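PDB 5GZS: GGDEF family protein from Vibrio cholerae, which is probably a diguanylate cyclase making cyclic di-GMP, with a periplasmic portion of two solute-binding-protein-like regions, one of which holds arginine. Local coordinates for residues A[330-334]-A[335-339]; A[369-373]-A[374-378]. All blocks are in the same frame, centred on the assembly; numbering follows the deposited sequence.

Contact 1: A[330-334]-A[335-339]; sequences SELVA and ERIGV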
loop_
_atom_site.group_PDB
_atom_site.type_symbol
_atom_site.label_atom_id
_atom_site.label_comp_id
_atom_site.label_asym_id
_atom_site.label_seq_id
_atom_site.Cartn_x
_atom_site.Cartn_y
_atom_site.Cartn_z
ATOM N N SER A 330 -8.259 -3.293 18.016
ATOM C CA SER A 330 -9.173 -4.321 18.536
ATOM C C SER A 330 -8.827 -4.783 19.951
ATOM O O SER A 330 -9.671 -5.325 20.672
ATOM C CB SER A 330 -9.188 -5.541 17.622
ATOM O OG SER A 330 -10.152 -5.384 16.605
ATOM N N GLU A 331 -7.580 -4.574 20.347
ATOM C CA GLU A 331 -7.150 -4.968 21.677
ATOM C C GLU A 331 -7.407 -3.855 22.709
ATOM O O GLU A 331 -6.889 -3.932 23.828
ATOM C CB GLU A 331 -5.669 -5.362 21.640
ATOM C CG GLU A 331 -5.395 -6.586 20.765
ATOM C CD GLU A 331 -3.940 -6.718 20.375
ATOM O OE1 GLU A 331 -3.580 -7.681 19.658
ATOM O OE2 GLU A 331 -3.144 -5.854 20.788
ATOM N N LEU A 332 -8.204 -2.837 22.342
ATOM C CA LEU A 332 -8.562 -1.751 23.276
ATOM C C LEU A 332 -9.937 -1.934 23.912
ATOM O O LEU A 332 -10.575 -0.975 24.362
ATOM C CB LEU A 332 -8.508 -0.388 22.587
ATOM C CG LEU A 332 -7.248 0.350 23.037
ATOM C CD1 LEU A 332 -6.065 -0.595 23.008
ATOM C CD2 LEU A 332 -6.960 1.519 22.190
ATOM N N VAL A 333 -10.347 -3.196 23.971
ATOM C CA VAL A 333 -11.685 -3.615 24.344
ATOM C C VAL A 333 -12.108 -3.104 25.715
ATOM O O VAL A 333 -13.304 -3.002 26.023
ATOM C CB VAL A 333 -11.752 -5.156 24.300
ATOM C CG1 VAL A 333 -10.884 -5.771 25.401
ATOM C CG2 VAL A 333 -13.161 -5.632 24.396
ATOM N N ALA A 334 -11.116 -2.779 26.538
ATOM C CA ALA A 334 -11.382 -2.353 27.902
ATOM C C ALA A 334 -10.676 -1.053 28.244
ATOM O O ALA A 334 -10.647 -0.653 29.401
ATOM C CB ALA A 334 -10.980 -3.445 28.887
ATOM N N GLU A 335 -10.092 -0.402 27.250
ATOM C CA GLU A 335 -9.542 0.932 27.449
ATOM C C GLU A 335 -10.607 2.002 27.171
ATOM O O GLU A 335 -11.532 1.793 26.378
ATOM C CB GLU A 335 -8.323 1.164 26.549
ATOM C CG GLU A 335 -7.141 0.250 26.828
ATOM C CD GLU A 335 -6.358 0.630 28.078
ATOM O OE1 GLU A 335 -5.511 -0.179 28.513
ATOM O OE2 GLU A 335 -6.572 1.735 28.619
ATOM N N ARG A 336 -10.462 3.150 27.822
ATOM C CA ARG A 336 -11.396 4.245 27.633
ATOM C C ARG A 336 -11.018 5.043 26.395
ATOM O O ARG A 336 -9.959 5.669 26.361
ATOM C CB ARG A 336 -11.414 5.153 28.861
ATOM C CG ARG A 336 -11.894 4.483 30.139
ATOM C CD ARG A 336 -12.183 5.517 31.217
ATOM N NE ARG A 336 -11.410 5.280 32.427
ATOM C CZ ARG A 336 -10.297 5.930 32.764
ATOM N NH1 ARG A 336 -9.798 6.885 31.986
ATOM N NH2 ARG A 336 -9.678 5.614 33.900
ATOM N N ILE A 337 -11.864 5.010 25.374
ATOM C CA ILE A 337 -11.560 5.744 24.163
ATOM C C ILE A 337 -12.463 6.945 24.034
ATOM O O ILE A 337 -13.690 6.837 24.128
ATOM C CB ILE A 337 -11.689 4.880 22.903
ATOM C CG1 ILE A 337 -10.566 3.829 22.855
ATOM C CG2 ILE A 337 -11.606 5.752 21.670
ATOM C CD1 ILE A 337 -10.894 2.645 22.012
ATOM N N GLY A 338 -11.858 8.103 23.827
ATOM C CA GLY A 338 -12.640 9.306 23.680
ATOM C C GLY A 338 -12.819 9.704 22.237
ATOM O O GLY A 338 -11.836 9.817 21.494
ATOM N N VAL A 339 -14.074 9.923 21.842
ATOM C CA VAL A 339 -14.389 10.511 20.542
ATOM C C VAL A 339 -15.291 11.724 20.722
ATOM O O VAL A 339 -15.798 11.964 21.818
ATOM C CB VAL A 339 -15.086 9.512 19.593
ATOM C CG1 VAL A 339 -14.932 9.970 18.139
ATOM C CG2 VAL A 339 -14.490 8.126 19.746
#

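Contact 2: A[369-373]-A[374-378]; sequences QALLN and KEVDY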
loop_
_atom_site.group_PDB
_atom_site.type_symbol
_atom_site.label_atom_id
_atom_site.label_comp_id
_atom_site.label_asym_id
_atom_site.label_seq_id
_atom_site.Cartn_x
_atom_site.Cartn_y
_atom_site.Cartn_z
ATOM N N GLN A 369 -8.605 17.584 26.400
ATOM C CA GLN A 369 -8.483 17.870 27.834
ATOM C C GLN A 369 -8.897 16.662 28.688
ATOM O O GLN A 369 -8.392 16.451 29.803
ATOM C CB GLN A 369 -9.304 19.108 28.217
ATOM C CG GLN A 369 -8.555 20.433 28.024
ATOM C CD GLN A 369 -7.455 20.649 29.057
ATOM O OE1 GLN A 369 -7.551 20.195 30.209
ATOM N NE2 GLN A 369 -6.395 21.333 28.644
ATOM N N ALA A 370 -9.805 15.860 28.145
ATOM C CA ALA A 370 -10.221 14.631 28.797
ATOM C C ALA A 370 -9.060 13.649 28.906
ATOM O O ALA A 370 -8.894 12.988 29.931
ATOM C CB ALA A 370 -11.365 14.012 28.043
ATOM N N LEU A 371 -8.261 13.550 27.843
ATOM C CA LEU A 371 -7.100 12.662 27.849
ATOM C C LEU A 371 -6.095 13.137 28.890
ATOM O O LEU A 371 -5.551 12.338 29.658
ATOM C CB LEU A 371 -6.454 12.599 26.465
ATOM C CG LEU A 371 -5.147 11.813 26.386
ATOM C CD1 LEU A 371 -5.414 10.342 26.686
ATOM C CD2 LEU A 371 -4.452 11.973 25.035
ATOM N N LEU A 372 -5.868 14.449 28.910
ATOM C CA LEU A 372 -4.965 15.089 29.870
ATOM C C LEU A 372 -5.435 14.923 31.306
ATOM O O LEU A 372 -4.624 14.671 32.203
ATOM C CB LEU A 372 -4.815 16.574 29.549
ATOM C CG LEU A 372 -4.124 16.860 28.217
ATOM C CD1 LEU A 372 -4.113 18.351 27.898
ATOM C CD2 LEU A 372 -2.713 16.301 28.275
ATOM N N ASN A 373 -6.743 15.046 31.526
ATOM C CA ASN A 373 -7.292 14.895 32.878
ATOM C C ASN A 373 -7.433 13.427 33.323
ATOM O O ASN A 373 -7.989 13.162 34.384
ATOM C CB ASN A 373 -8.657 15.603 32.980
ATOM C CG ASN A 373 -8.568 17.123 32.766
ATOM O OD1 ASN A 373 -7.624 17.634 32.158
ATOM N ND2 ASN A 373 -9.568 17.845 33.260
ATOM N N LYS A 374 -6.922 12.486 32.519
ATOM C CA LYS A 374 -7.070 11.034 32.750
ATOM C C LYS A 374 -8.538 10.583 32.861
ATOM O O LYS A 374 -8.832 9.498 33.376
ATOM C CB LYS A 374 -6.311 10.591 34.007
ATOM C CG LYS A 374 -4.809 10.815 33.957
ATOM C CD LYS A 374 -4.170 10.523 35.309
ATOM C CE LYS A 374 -2.721 10.994 35.366
ATOM N NZ LYS A 374 -1.827 10.195 34.476
ATOM N N GLU A 375 -9.447 11.435 32.390
ATOM C CA GLU A 375 -10.851 11.086 32.195
ATOM C C GLU A 375 -10.956 9.895 31.252
ATOM O O GLU A 375 -11.851 9.053 31.371
ATOM C CB GLU A 375 -11.613 12.276 31.604
ATOM C CG GLU A 375 -12.611 12.945 32.534
ATOM C CD GLU A 375 -13.540 13.872 31.786
ATOM O OE1 GLU A 375 -14.521 13.362 31.200
ATOM O OE2 GLU A 375 -13.296 15.101 31.785
ATOM N N VAL A 376 -10.007 9.861 30.316
ATOM C CA VAL A 376 -9.940 8.890 29.238
ATOM C C VAL A 376 -8.458 8.555 28.949
ATOM O O VAL A 376 -7.550 9.296 29.354
ATOM C CB VAL A 376 -10.631 9.441 27.975
ATOM C CG1 VAL A 376 -9.720 10.416 27.238
ATOM C CG2 VAL A 376 -11.127 8.320 27.075
ATOM N N ASP A 377 -8.210 7.444 28.260
ATOM C CA ASP A 377 -6.840 6.954 28.085
ATOM C C ASP A 377 -6.304 7.003 26.657
ATOM O O ASP A 377 -5.087 7.090 26.463
ATOM C CB ASP A 377 -6.746 5.530 28.591
ATOM C CG ASP A 377 -7.125 5.411 30.052
ATOM O OD1 ASP A 377 -6.216 5.531 30.900
ATOM O OD2 ASP A 377 -8.322 5.191 30.349
ATOM N N TYR A 378 -7.208 6.920 25.676
ATOM C CA TYR A 378 -6.874 6.979 24.247
ATOM C C TYR A 378 -7.943 7.775 23.514
ATOM O O TYR A 378 -9.138 7.544 23.714
ATOM C CB TYR A 378 -6.778 5.580 23.607
ATOM C CG TYR A 378 -5.671 4.661 24.120
ATOM C CD1 TYR A 378 -5.888 3.798 25.180
ATOM C CD2 TYR A 378 -4.426 4.639 23.511
ATOM C CE1 TYR A 378 -4.882 2.958 25.631
ATOM C CE2 TYR A 378 -3.419 3.806 23.955
ATOM C CZ TYR A 378 -3.645 2.968 25.016
ATOM O OH TYR A 378 -2.631 2.130 25.457
#

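Contact 1: A[330-334]-A[335-339]
A type I beta turn from L332 to E335 leads the chain into strand 337-340, in the second of the two regions related to family 3 solute-binding proteins. It is closed by the backbone bond from E335 N to L332 O, at 3.0 Å and with an N-H...O angle of 151°. K356 NZ bonds to E335 O and makes only a weak bond to L332 O, so one amine meets carbonyls of both end residues of the turn. On the side-chain level L332 does the touching. Its CG lies 3.8 Å from E335 CB and equally near E335 CG, so the methylene part of the glutamate runs over the leucine branch point. E335 CG stands beside its own backbone N, and a bend at chi2 (-76°) carries the carboxylate away from the turn, where OE2 bonds to Y321 OH. The second subunit packs against the chain before and within the turn: S330 OG bonds to I163 O of that chain, and A334 touches H187 of that chain. The strand closes the apolar patch, since I337 crosses L332 at about a right angle and its CD1 sits 3.9 Å from L332 CB and 4.1 Å from L332 CD2.

Contact 2: A[369-373]-A[374-378]
A370 and E375 meet where helix 364-372 ends in a Schellman motif. K374 takes a left-handed backbone conformation (phi 56°), which turns the chain back on the last helical turn. Two backbone bonds identify the motif: E375 N reaches A370 O at 3.0 Å, a weak bond because its N-H...O angle is only 120°, and K374 N reaches L371 O at 3.2 Å with a better angle of 150°. A370 O takes a second weak bond from V376 N, at 3.3 Å, while L371 O has a weak outside donor in R318 NE. One step earlier, N373 N bonds to Q369 O in the ordinary helical pattern. The apolar part of the motif follows the same fold-back: E375 CB lies 4.0 Å from A370 CB, and V376 CG1 is 4.0 Å from both A370 CB and L371 CB. V376 CG1 stands between its own N and carbonyl carbon, a rotation that lays this methyl against the L371 backbone near CA. The side-chain carboxylates find partners beyond the turn: E375 OE1 bonds to Y361 OH, and D377 OD1 forms a salt bridge with R318 NH2, which also donates to the main-chain V376 O. Through its weak bond to L371 O in the last helical turn, R318 may partly offset the negative end of the helix dipole, and its guanidinium joins the helix terminus to the segment that enters strand 378-382.

In the fold
Contacts 1 and 2 lie in series along the chain, with centres about 12 Å apart, and meet because strands 337-340 and 378-382 are parallel neighbours in one mixed sheet. G338 N stands 2.8 Å from Y378 O, a probable sheet hydrogen bond. Just before the strands, R336 NH1 forms a 2.8 Å salt bridge to D377 OD2. Helix 364-372 belongs to the beta-alpha-beta crossover between strands 359-361 and 378-382, with strand 337-340 lying between them. The arginine pocket, formed by residues such as E11, R64 and N142, is in the other solute-binding-like region and includes no residue of either contact. Both contacts are peripheral, their centres about 36 and 40 Å from the chain's centre.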